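PDB 4XRW: BexL from Amycolatopsis orientalis, which probably catalyses regiospecific cyclisation and aromatisation of a poly-beta-ketone intermediate, as a di-domain aromatase/cyclase of the type II polyketide synthase pathway to BE-7585A. Local coordinates for residues D58-G63 and R68-A73; S84-D89 and R93-H98; Y189-Q194 and G319-H324. All blocks are in the same frame, centred on the assembly; numbering follows the deposited sequence.

Contact 1. Residues D58-G63 and R68-A73; sequences DHVERG and RIRIWA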
loop_
_atom_site.group_PDB
_atom_site.type_symbol
_atom_site.label_atom_id
_atom_site.label_comp_id
_atom_site.label_asym_id
_atom_site.label_seq_id
_atom_site.Cartn_x
_atom_site.Cartn_y
_atom_site.Cartn_z
ATOM N N ASP A 58 2.695 -8.646 -5.812
ATOM C CA ASP A 58 3.089 -10.056 -5.574
ATOM C C ASP A 58 3.793 -10.623 -6.771
ATOM O O ASP A 58 4.007 -9.925 -7.768
ATOM C CB ASP A 58 1.900 -10.919 -5.136
ATOM C CG ASP A 58 0.938 -11.228 -6.240
ATOM O OD1 ASP A 58 0.994 -10.556 -7.281
ATOM O OD2 ASP A 58 0.114 -12.160 -6.049
ATOM N N HIS A 59 4.235 -11.869 -6.646
ATOM C CA HIS A 59 5.072 -12.447 -7.679
ATOM C C HIS A 59 4.264 -13.243 -8.685
ATOM O O HIS A 59 3.310 -13.946 -8.334
ATOM C CB HIS A 59 6.133 -13.330 -7.064
ATOM C CG HIS A 59 7.320 -12.583 -6.572
ATOM N ND1 HIS A 59 7.318 -11.883 -5.387
ATOM C CD2 HIS A 59 8.556 -12.430 -7.101
ATOM C CE1 HIS A 59 8.501 -11.324 -5.209
ATOM N NE2 HIS A 59 9.271 -11.644 -6.235
ATOM N N VAL A 60 4.672 -13.111 -9.939
ATOM C CA VAL A 60 4.163 -13.903 -11.048
ATOM C C VAL A 60 5.138 -15.054 -11.335
ATOM O O VAL A 60 4.735 -16.173 -11.642
ATOM C CB VAL A 60 3.987 -13.049 -12.300
ATOM C CG1 VAL A 60 3.479 -13.890 -13.457
ATOM C CG2 VAL A 60 3.028 -11.872 -12.029
ATOM N N GLU A 61 6.419 -14.764 -11.223
ATOM C CA GLU A 61 7.498 -15.704 -11.512
ATOM C C GLU A 61 8.620 -15.404 -10.544
ATOM O O GLU A 61 9.115 -14.271 -10.502
ATOM C CB GLU A 61 7.981 -15.532 -12.954
ATOM C CG GLU A 61 7.997 -16.740 -13.843
ATOM C CD GLU A 61 8.346 -16.348 -15.279
ATOM O OE1 GLU A 61 9.541 -16.049 -15.526
ATOM O OE2 GLU A 61 7.423 -16.285 -16.143
ATOM N N ARG A 62 9.035 -16.404 -9.772
ATOM C CA ARG A 62 10.113 -16.233 -8.804
ATOM C C ARG A 62 11.389 -16.871 -9.346
ATOM O O ARG A 62 11.326 -17.818 -10.135
ATOM C CB ARG A 62 9.734 -16.859 -7.458
ATOM C CG ARG A 62 8.369 -16.419 -6.930
ATOM C CD ARG A 62 7.965 -17.178 -5.676
ATOM N NE ARG A 62 6.768 -16.604 -5.076
ATOM C CZ ARG A 62 5.540 -16.742 -5.570
ATOM N NH1 ARG A 62 5.336 -17.449 -6.675
ATOM N NH2 ARG A 62 4.517 -16.172 -4.955
ATOM N N GLY A 63 12.547 -16.365 -8.928
ATOM C CA GLY A 63 13.815 -16.900 -9.410
ATOM C C GLY A 63 15.021 -16.137 -8.909
ATOM O O GLY A 63 14.868 -15.064 -8.315
ATOM N N ARG A 68 9.356 -11.863 -12.064
ATOM C CA ARG A 68 8.283 -11.019 -12.577
ATOM C C ARG A 68 7.295 -10.757 -11.459
ATOM O O ARG A 68 6.926 -11.670 -10.711
ATOM C CB ARG A 68 7.578 -11.668 -13.754
ATOM C CG ARG A 68 8.498 -11.906 -14.917
ATOM C CD ARG A 68 7.793 -12.759 -15.982
ATOM N NE ARG A 68 6.637 -12.061 -16.535
ATOM C CZ ARG A 68 5.455 -12.619 -16.798
ATOM N NH1 ARG A 68 5.241 -13.912 -16.582
ATOM N NH2 ARG A 68 4.480 -11.875 -17.293
ATOM N N ILE A 69 6.876 -9.501 -11.344
ATOM C CA ILE A 69 5.991 -9.083 -10.261
ATOM C C ILE A 69 4.785 -8.377 -10.860
ATOM O O ILE A 69 4.824 -7.886 -11.999
ATOM C CB ILE A 69 6.701 -8.145 -9.218
ATOM C CG1 ILE A 69 7.293 -6.895 -9.918
ATOM C CG2 ILE A 69 7.730 -8.921 -8.458
ATOM C CD1 ILE A 69 7.830 -5.851 -8.980
ATOM N N ARG A 70 3.704 -8.424 -10.100
ATOM C CA ARG A 70 2.451 -7.765 -10.414
ATOM C C ARG A 70 2.218 -6.715 -9.348
ATOM O O ARG A 70 2.232 -7.017 -8.155
ATOM C CB ARG A 70 1.259 -8.747 -10.471
ATOM C CG ARG A 70 0.019 -8.055 -10.982
ATOM C CD ARG A 70 -1.179 -8.974 -11.175
ATOM N NE ARG A 70 -0.859 -10.086 -12.066
ATOM C CZ ARG A 70 -0.933 -10.039 -13.392
ATOM N NH1 ARG A 70 -1.325 -8.930 -14.016
ATOM N NH2 ARG A 70 -0.602 -11.113 -14.102
ATOM N N ILE A 71 2.047 -5.483 -9.809
ATOM C CA ILE A 71 1.948 -4.306 -8.962
ATOM C C ILE A 71 0.526 -3.768 -9.087
ATOM O O ILE A 71 0.030 -3.557 -10.197
ATOM C CB ILE A 71 2.923 -3.224 -9.385
ATOM C CG1 ILE A 71 4.375 -3.708 -9.288
ATOM C CG2 ILE A 71 2.746 -1.987 -8.545
ATOM C CD1 ILE A 71 5.272 -3.063 -10.326
ATOM N N TRP A 72 -0.130 -3.575 -7.947
ATOM C CA TRP A 72 -1.392 -2.853 -7.898
ATOM C C TRP A 72 -1.137 -1.465 -7.267
ATOM O O TRP A 72 -0.541 -1.347 -6.179
ATOM C CB TRP A 72 -2.459 -3.615 -7.076
ATOM C CG TRP A 72 -2.975 -4.881 -7.638
ATOM C CD1 TRP A 72 -4.159 -5.089 -8.335
ATOM C CD2 TRP A 72 -2.355 -6.139 -7.542
ATOM N NE1 TRP A 72 -4.280 -6.397 -8.661
ATOM C CE2 TRP A 72 -3.178 -7.067 -8.203
ATOM C CE3 TRP A 72 -1.183 -6.584 -6.954
ATOM C CZ2 TRP A 72 -2.861 -8.402 -8.276
ATOM C CZ3 TRP A 72 -0.866 -7.926 -7.041
ATOM C CH2 TRP A 72 -1.702 -8.812 -7.704
ATOM N N ALA A 73 -1.626 -0.418 -7.922
ATOM C CA ALA A 73 -1.423 0.952 -7.462
ATOM C C ALA A 73 -2.602 1.862 -7.766
ATOM O O ALA A 73 -3.476 1.547 -8.598
ATOM C CB ALA A 73 -0.172 1.533 -8.085
HETATM O O HOH W 1 -0.396 -12.242 -9.457
#

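Contact 2. Residues S84-D89 and R93-H98; sequences SRRELD and RRISFH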
loop_
_atom_site.group_PDB
_atom_site.type_symbol
_atom_site.label_atom_id
_atom_site.label_comp_id
_atom_site.label_asym_id
_atom_site.label_seq_id
_atom_site.Cartn_x
_atom_site.Cartn_y
_atom_site.Cartn_z
ATOM N N SER A 84 5.962 -6.265 -14.167
ATOM C CA SER A 84 7.315 -5.782 -14.313
ATOM C C SER A 84 8.256 -6.972 -14.158
ATOM O O SER A 84 8.058 -7.855 -13.298
ATOM C CB SER A 84 7.608 -4.699 -13.255
ATOM O OG SER A 84 8.904 -4.117 -13.429
ATOM N N ARG A 85 9.293 -6.984 -14.975
ATOM C CA ARG A 85 10.371 -7.944 -14.854
ATOM C C ARG A 85 11.573 -7.276 -14.251
ATOM O O ARG A 85 11.960 -6.201 -14.705
ATOM C CB ARG A 85 10.731 -8.533 -16.214
ATOM C CG ARG A 85 11.831 -9.565 -16.156
ATOM C CD ARG A 85 12.065 -10.172 -17.516
ATOM N NE ARG A 85 12.952 -11.320 -17.427
ATOM C CZ ARG A 85 12.548 -12.589 -17.462
ATOM N NH1 ARG A 85 11.261 -12.902 -17.613
ATOM N NH2 ARG A 85 13.445 -13.559 -17.360
ATOM N N ARG A 86 12.146 -7.893 -13.225
ATOM C CA ARG A 86 13.291 -7.297 -12.528
ATOM C C ARG A 86 14.457 -8.269 -12.428
ATOM O O ARG A 86 14.281 -9.487 -12.398
ATOM C CB ARG A 86 12.926 -6.817 -11.119
ATOM C CG ARG A 86 11.625 -6.003 -11.046
ATOM C CD ARG A 86 11.567 -5.170 -9.758
ATOM N NE ARG A 86 11.672 -6.001 -8.584
ATOM C CZ ARG A 86 11.946 -5.563 -7.356
ATOM N NH1 ARG A 86 12.182 -4.272 -7.108
ATOM N NH2 ARG A 86 12.004 -6.444 -6.390
ATOM N N GLU A 87 15.641 -7.681 -12.414
ATOM C CA GLU A 87 16.873 -8.385 -12.120
ATOM C C GLU A 87 17.551 -7.709 -10.952
ATOM O O GLU A 87 17.867 -6.503 -11.023
ATOM C CB GLU A 87 17.809 -8.391 -13.329
ATOM C CG GLU A 87 17.292 -9.238 -14.477
ATOM C CD GLU A 87 16.436 -8.445 -15.465
ATOM O OE1 GLU A 87 16.731 -7.245 -15.713
ATOM O OE2 GLU A 87 15.476 -9.035 -16.010
ATOM N N LEU A 88 17.832 -8.493 -9.916
ATOM C CA LEU A 88 18.359 -7.952 -8.657
ATOM C C LEU A 88 19.866 -8.253 -8.508
ATOM O O LEU A 88 20.283 -9.373 -8.733
ATOM C CB LEU A 88 17.604 -8.535 -7.478
ATOM C CG LEU A 88 16.245 -7.889 -7.116
ATOM C CD1 LEU A 88 15.259 -7.991 -8.249
ATOM C CD2 LEU A 88 15.667 -8.537 -5.873
ATOM N N ASP A 89 20.660 -7.261 -8.123
ATOM C CA ASP A 89 22.103 -7.464 -7.896
ATOM C C ASP A 89 22.463 -6.882 -6.527
ATOM O O ASP A 89 22.845 -5.727 -6.419
ATOM C CB ASP A 89 22.927 -6.810 -9.019
ATOM C CG ASP A 89 24.430 -7.107 -8.912
ATOM O OD1 ASP A 89 24.905 -7.554 -7.833
ATOM O OD2 ASP A 89 25.119 -6.862 -9.918
ATOM N N ARG A 93 24.098 -3.426 -5.187
ATOM C CA ARG A 93 22.913 -2.680 -4.768
ATOM C C ARG A 93 22.256 -2.060 -6.008
ATOM O O ARG A 93 22.010 -0.857 -6.056
ATOM C CB ARG A 93 23.265 -1.608 -3.724
ATOM C CG ARG A 93 23.967 -2.167 -2.464
ATOM C CD ARG A 93 24.175 -1.095 -1.415
ATOM N NE ARG A 93 25.158 -1.474 -0.403
ATOM C CZ ARG A 93 26.474 -1.325 -0.536
ATOM N NH1 ARG A 93 26.994 -0.811 -1.645
ATOM N NH2 ARG A 93 27.281 -1.694 0.448
ATOM N N ARG A 94 22.000 -2.899 -7.014
ATOM C CA ARG A 94 21.308 -2.466 -8.232
ATOM C C ARG A 94 20.087 -3.333 -8.487
ATOM O O ARG A 94 20.110 -4.546 -8.246
ATOM C CB ARG A 94 22.217 -2.527 -9.468
ATOM C CG ARG A 94 23.358 -1.509 -9.490
ATOM C CD ARG A 94 24.346 -1.733 -10.652
ATOM N NE ARG A 94 23.973 -1.130 -11.945
ATOM C CZ ARG A 94 23.391 -1.777 -12.962
ATOM N NH1 ARG A 94 23.066 -3.064 -12.856
ATOM N NH2 ARG A 94 23.120 -1.134 -14.095
ATOM N N ILE A 95 19.040 -2.701 -9.004
ATOM C CA ILE A 95 17.811 -3.385 -9.392
ATOM C C ILE A 95 17.416 -2.849 -10.769
ATOM O O ILE A 95 17.097 -1.675 -10.904
ATOM C CB ILE A 95 16.660 -3.137 -8.414
ATOM C CG1 ILE A 95 17.043 -3.597 -7.002
ATOM C CG2 ILE A 95 15.407 -3.892 -8.905
ATOM C CD1 ILE A 95 16.122 -3.140 -5.974
ATOM N N SER A 96 17.449 -3.706 -11.780
ATOM C CA SER A 96 16.952 -3.372 -13.111
ATOM C C SER A 96 15.498 -3.762 -13.222
ATOM O O SER A 96 15.118 -4.835 -12.748
ATOM C CB SER A 96 17.752 -4.109 -14.180
ATOM O OG SER A 96 19.132 -3.994 -13.905
ATOM N N PHE A 97 14.680 -2.916 -13.823
ATOM C CA PHE A 97 13.279 -3.287 -14.004
ATOM C C PHE A 97 12.838 -2.932 -15.406
ATOM O O PHE A 97 13.425 -2.059 -16.044
ATOM C CB PHE A 97 12.383 -2.616 -12.954
ATOM C CG PHE A 97 12.513 -1.112 -12.894
ATOM C CD1 PHE A 97 11.650 -0.303 -13.618
ATOM C CD2 PHE A 97 13.475 -0.509 -12.089
ATOM C CE1 PHE A 97 11.744 1.083 -13.558
ATOM C CE2 PHE A 97 13.561 0.858 -12.013
ATOM C CZ PHE A 97 12.713 1.658 -12.733
ATOM N N HIS A 98 11.822 -3.637 -15.890
ATOM C CA HIS A 98 11.319 -3.464 -17.238
ATOM C C HIS A 98 9.801 -3.644 -17.207
ATOM O O HIS A 98 9.310 -4.692 -16.818
ATOM C CB HIS A 98 11.967 -4.466 -18.194
ATOM C CG HIS A 98 13.428 -4.678 -17.935
ATOM N ND1 HIS A 98 14.405 -3.869 -18.481
ATOM C CD2 HIS A 98 14.077 -5.579 -17.158
ATOM C CE1 HIS A 98 15.593 -4.274 -18.069
ATOM N NE2 HIS A 98 15.424 -5.315 -17.271
HETATM O O HOH W 2 20.511 -5.533 -11.868
#

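Contact 3. Residues Y189-Q194 and G319-H324; sequences YDFVDQ and GFAKDH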
loop_
_atom_site.group_PDB
_atom_site.type_symbol
_atom_site.label_atom_id
_atom_site.label_comp_id
_atom_site.label_asym_id
_atom_site.label_seq_id
_atom_site.Cartn_x
_atom_site.Cartn_y
_atom_site.Cartn_z
ATOM N N TYR A 189 -14.517 -14.709 4.035
ATOM C CA TYR A 189 -14.029 -13.857 2.942
ATOM C C TYR A 189 -15.145 -13.050 2.295
ATOM O O TYR A 189 -15.023 -11.840 2.120
ATOM C CB TYR A 189 -13.345 -14.718 1.876
ATOM C CG TYR A 189 -12.951 -13.962 0.613
ATOM C CD1 TYR A 189 -11.700 -13.338 0.514
ATOM C CD2 TYR A 189 -13.826 -13.851 -0.444
ATOM C CE1 TYR A 189 -11.340 -12.631 -0.657
ATOM C CE2 TYR A 189 -13.485 -13.159 -1.599
ATOM C CZ TYR A 189 -12.238 -12.563 -1.696
ATOM O OH TYR A 189 -11.916 -11.888 -2.846
ATOM N N ASP A 190 -16.228 -13.729 1.873
ATOM C CA ASP A 190 -17.330 -13.061 1.198
ATOM C C ASP A 190 -17.917 -11.952 2.041
ATOM O O ASP A 190 -18.307 -10.916 1.518
ATOM C CB ASP A 190 -18.460 -14.032 0.825
ATOM C CG ASP A 190 -18.109 -14.964 -0.360
ATOM O OD1 ASP A 190 -17.131 -14.722 -1.109
ATOM O OD2 ASP A 190 -18.846 -15.955 -0.542
ATOM N N PHE A 191 -18.027 -12.156 3.347
ATOM C CA PHE A 191 -18.560 -11.105 4.211
ATOM C C PHE A 191 -17.701 -9.822 4.148
ATOM O O PHE A 191 -18.234 -8.717 4.122
ATOM C CB PHE A 191 -18.647 -11.603 5.670
ATOM C CG PHE A 191 -19.227 -10.608 6.621
ATOM C CD1 PHE A 191 -18.433 -9.645 7.252
ATOM C CD2 PHE A 191 -20.588 -10.621 6.906
ATOM C CE1 PHE A 191 -18.970 -8.735 8.114
ATOM C CE2 PHE A 191 -21.135 -9.709 7.776
ATOM C CZ PHE A 191 -20.332 -8.769 8.401
ATOM N N VAL A 192 -16.387 -9.984 4.151
ATOM C CA VAL A 192 -15.475 -8.809 4.110
ATOM C C VAL A 192 -15.323 -8.238 2.669
ATOM O O VAL A 192 -15.197 -7.026 2.484
ATOM C CB VAL A 192 -14.099 -9.170 4.683
ATOM C CG1 VAL A 192 -13.245 -7.994 4.725
ATOM C CG2 VAL A 192 -14.265 -9.739 6.133
ATOM N N ASP A 193 -15.362 -9.109 1.676
ATOM C CA ASP A 193 -15.272 -8.700 0.263
ATOM C C ASP A 193 -16.485 -7.869 -0.160
ATOM O O ASP A 193 -16.362 -6.834 -0.823
ATOM C CB ASP A 193 -15.148 -9.941 -0.618
ATOM C CG ASP A 193 -15.008 -9.623 -2.107
ATOM O OD1 ASP A 193 -14.177 -8.767 -2.479
ATOM O OD2 ASP A 193 -15.730 -10.267 -2.898
ATOM N N GLN A 194 -17.675 -8.329 0.218
ATOM C CA GLN A 194 -18.906 -7.699 -0.216
ATOM C C GLN A 194 -19.260 -6.503 0.648
ATOM O O GLN A 194 -20.266 -6.474 1.409
ATOM C CB GLN A 194 -20.038 -8.749 -0.244
ATOM C CG GLN A 194 -19.725 -9.855 -1.219
ATOM C CD GLN A 194 -20.768 -10.965 -1.260
ATOM O OE1 GLN A 194 -21.930 -10.761 -0.927
ATOM N NE2 GLN A 194 -20.342 -12.138 -1.678
ATOM N N GLY A 319 -16.156 -10.091 14.444
ATOM C CA GLY A 319 -17.250 -10.657 15.248
ATOM C C GLY A 319 -18.528 -10.831 14.451
ATOM O O GLY A 319 -19.199 -11.877 14.539
ATOM N N PHE A 320 -18.878 -9.820 13.657
ATOM C CA PHE A 320 -20.050 -9.897 12.796
ATOM C C PHE A 320 -19.834 -10.833 11.639
ATOM O O PHE A 320 -20.769 -11.493 11.203
ATOM C CB PHE A 320 -20.488 -8.506 12.316
ATOM C CG PHE A 320 -21.079 -7.656 13.421
ATOM C CD1 PHE A 320 -22.235 -8.061 14.092
ATOM C CD2 PHE A 320 -20.475 -6.477 13.801
ATOM C CE1 PHE A 320 -22.750 -7.304 15.153
ATOM C CE2 PHE A 320 -20.976 -5.707 14.852
ATOM C CZ PHE A 320 -22.121 -6.113 15.518
ATOM N N ALA A 321 -18.597 -10.951 11.151
ATOM C CA ALA A 321 -18.284 -11.939 10.145
ATOM C C ALA A 321 -18.468 -13.361 10.697
ATOM O O ALA A 321 -19.012 -14.227 10.013
ATOM C CB ALA A 321 -16.863 -11.761 9.623
ATOM N N LYS A 322 -17.996 -13.583 11.922
ATOM C CA LYS A 322 -18.184 -14.858 12.616
ATOM C C LYS A 322 -19.667 -15.175 12.745
ATOM O O LYS A 322 -20.126 -16.275 12.358
ATOM C CB LYS A 322 -17.522 -14.814 13.992
ATOM C CG LYS A 322 -17.570 -16.128 14.763
ATOM C CD LYS A 322 -16.830 -15.975 16.077
ATOM C CE LYS A 322 -17.200 -17.067 17.036
ATOM N NZ LYS A 322 -16.666 -18.331 16.580
ATOM N N ASP A 323 -20.431 -14.217 13.263
ATOM C CA ASP A 323 -21.861 -14.432 13.493
ATOM C C ASP A 323 -22.561 -14.788 12.181
ATOM O O ASP A 323 -23.431 -15.637 12.129
ATOM C CB ASP A 323 -22.512 -13.180 14.077
ATOM C CG ASP A 323 -22.216 -12.953 15.562
ATOM O OD1 ASP A 323 -21.630 -13.828 16.246
ATOM O OD2 ASP A 323 -22.621 -11.861 16.055
ATOM N N HIS A 324 -22.177 -14.104 11.105
ATOM C CA HIS A 324 -22.808 -14.303 9.817
ATOM C C HIS A 324 -22.460 -15.660 9.194
ATOM O O HIS A 324 -23.330 -16.362 8.690
ATOM C CB HIS A 324 -22.387 -13.175 8.859
ATOM C CG HIS A 324 -23.030 -13.275 7.516
ATOM N ND1 HIS A 324 -22.420 -13.882 6.442
ATOM C CD2 HIS A 324 -24.242 -12.870 7.085
ATOM C CE1 HIS A 324 -23.229 -13.842 5.401
ATOM N NE2 HIS A 324 -24.346 -13.243 5.769
#

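Contact 1. Residues D58-G63 and R68-A73
Arg-68 O accepts two backbone donors from segment 58-63, Val-60 N at 2.8 Å and Glu-61 N, the latter 3.2 Å from Arg-68 O. Both reach it from the same face of its carbonyl plane. Arg-68 N in turn donates to Glu-61 O, in that carbonyl's plane and on a lone pair. Asp-58 and Arg-70 form a hydrogen-bonded pair farther along, in which Arg-70 N points almost straight (174°) at Asp-58 O, 2.8 Å away.

Side chains pack on both faces of this backbone pairing. The carboxylate of Glu-61 reaches Arg-68 in a salt bridge, NH1 to OE2 3.3 Å; the oxygen lies near the guanidinium plane, yet NH1 comes from above the carboxylate, whose plane is turned 62° from that of the guanidinium. Val-60 CG1 sits over a face of the same guanidinium. Beside it, Val-60 CG2 packs against Arg-70 CB at 3.9 Å. On the other side of the sheet Ile-69 CG2 is centred over a face of the His-59 ring, 3.9 Å from its centroid, in a CH-pi contact.

Two residues opposite one make this a classic beta bulge, set in the hairpin of strands 54-59 and 67-73 at one margin of the first domain's antiparallel helix-grip sheet. With CG between its backbone N and carbonyl carbon (chi1 73°), Asp-58 brings OD1 to the edge of the Trp-72 indole, 3.2 Å from CZ3. The same oxygen accepts from a water that is weakly bound by Arg-70 NE.

A second shell fixes the polar ends: Glu-67 holds His-59 NE2, Glu-100 pairs with Arg-68 NE, and Asn-81 bonds Arg-70 NH1. Trp-72 also meets Phe-241, from strand 231-241 of the second sheet, edge-to-face.

Contact 2. Residues S84-D89 and R93-H98
Ile-95 CG2 packs against the bent chain of Arg-86, 3.7 Å from NH1 and also close to CD, while Phe-97 CB lies beside Arg-86 CG. This is the tight side of the hairpin: Val-41 O and Ala-42 O of helix 34-42 accept from the guanidinium of Arg-86, Glu-67 adds a salt bridge, and Ile-95 touches Tyr-38 and Val-41 of that helix.

The other face is looser and polar. There the Glu-87 chain bends at chi2 (91°), bringing OE1 into the ring plane of His-98, where its syn lone pair accepts from NE2 at 2.8 Å. Glu-87 OE2 has a long salt bridge to Arg-85 NE, 3.7 Å away. A water joins Glu-87 O to Ser-96 OG. Were Glu-87 an alanine, His-98 NE2 would probably lose its acceptor, the imidazole would be freer to turn, and Arg-85 would lose its distant carboxylate mate.

Paired backbone bonds link Arg-85 with His-98, Glu-87 with Ser-96 and Asp-89 with Arg-94. At the last pair, Arg-93 as well as Arg-94 faces Asp-89. Arg-93 has a positive phi (51°), as is usual in a G1 beta bulge; the bulge closes the antiparallel hairpin of strands 80-89 and 94-99 in the helix-grip sheet.

Contact 3. Residues Y189-Q194 and G319-H324
The ring of Phe-191 lies with one face against the backbone of helix 299-326: Ala-321 CA stands 3.8 Å from its centroid, 14° off the ring normal, in a CH-pi contact, and Phe-320 C lies over that face too. The imidazole of His-324 comes up obliquely, its plane 46° from that of the phenyl ring. Helix 299-326 is the long C-terminal helix that the second domain's sheet wraps around in the helix-grip fold, and the contact joins it to the short helix 185-193. Their local axes run 9.6 Å apart at closest.

One aromatic side chain does nearly all the bridging. With chi1 at -178°, Phe-191 sets CG opposite its backbone N, and the ring lies flat on the Phe-320/Ala-321 backbone. His-324 has a similar chi1; its CB and CG each lie 3.7 Å from Phe-191 CD2. Arg-201 of helix 198-201 touches both Phe-191 and His-324, and Trp-198 NE1 of that helix bonds Phe-191 O. The two segments meet by packing, without a polar bond between them. At the far end of the ring Phe-191 CZ meets Phe-320 CB, and the closest approach is Phe-191 CD1 to Ala-321 CB at 3.5 Å.

How the contacts relate
Contacts 1 and 2 are successive hairpins of one sheet in the first domain. Through adjacent strands 67-73 and 80-89 they meet directly, Ile-69 N lying 2.8 Å from Ser-84 O in a probable hydrogen bond. Both rest on backbone pairing, but a classic bulge shifts the register within contact 1, whereas a G1 bulge ends contact 2. All three contacts are partly buried. In contacts 1 and 2 one face is richer in charged, partly exposed side chains, while the inner one holds the buried isoleucines, joined in contact 2 by buried Arg-86. Contact 3 belongs to the second domain, its centre about 39 Å from that of contact 2. It joins helices by packing alone, from buried Phe-191 to exposed His-324.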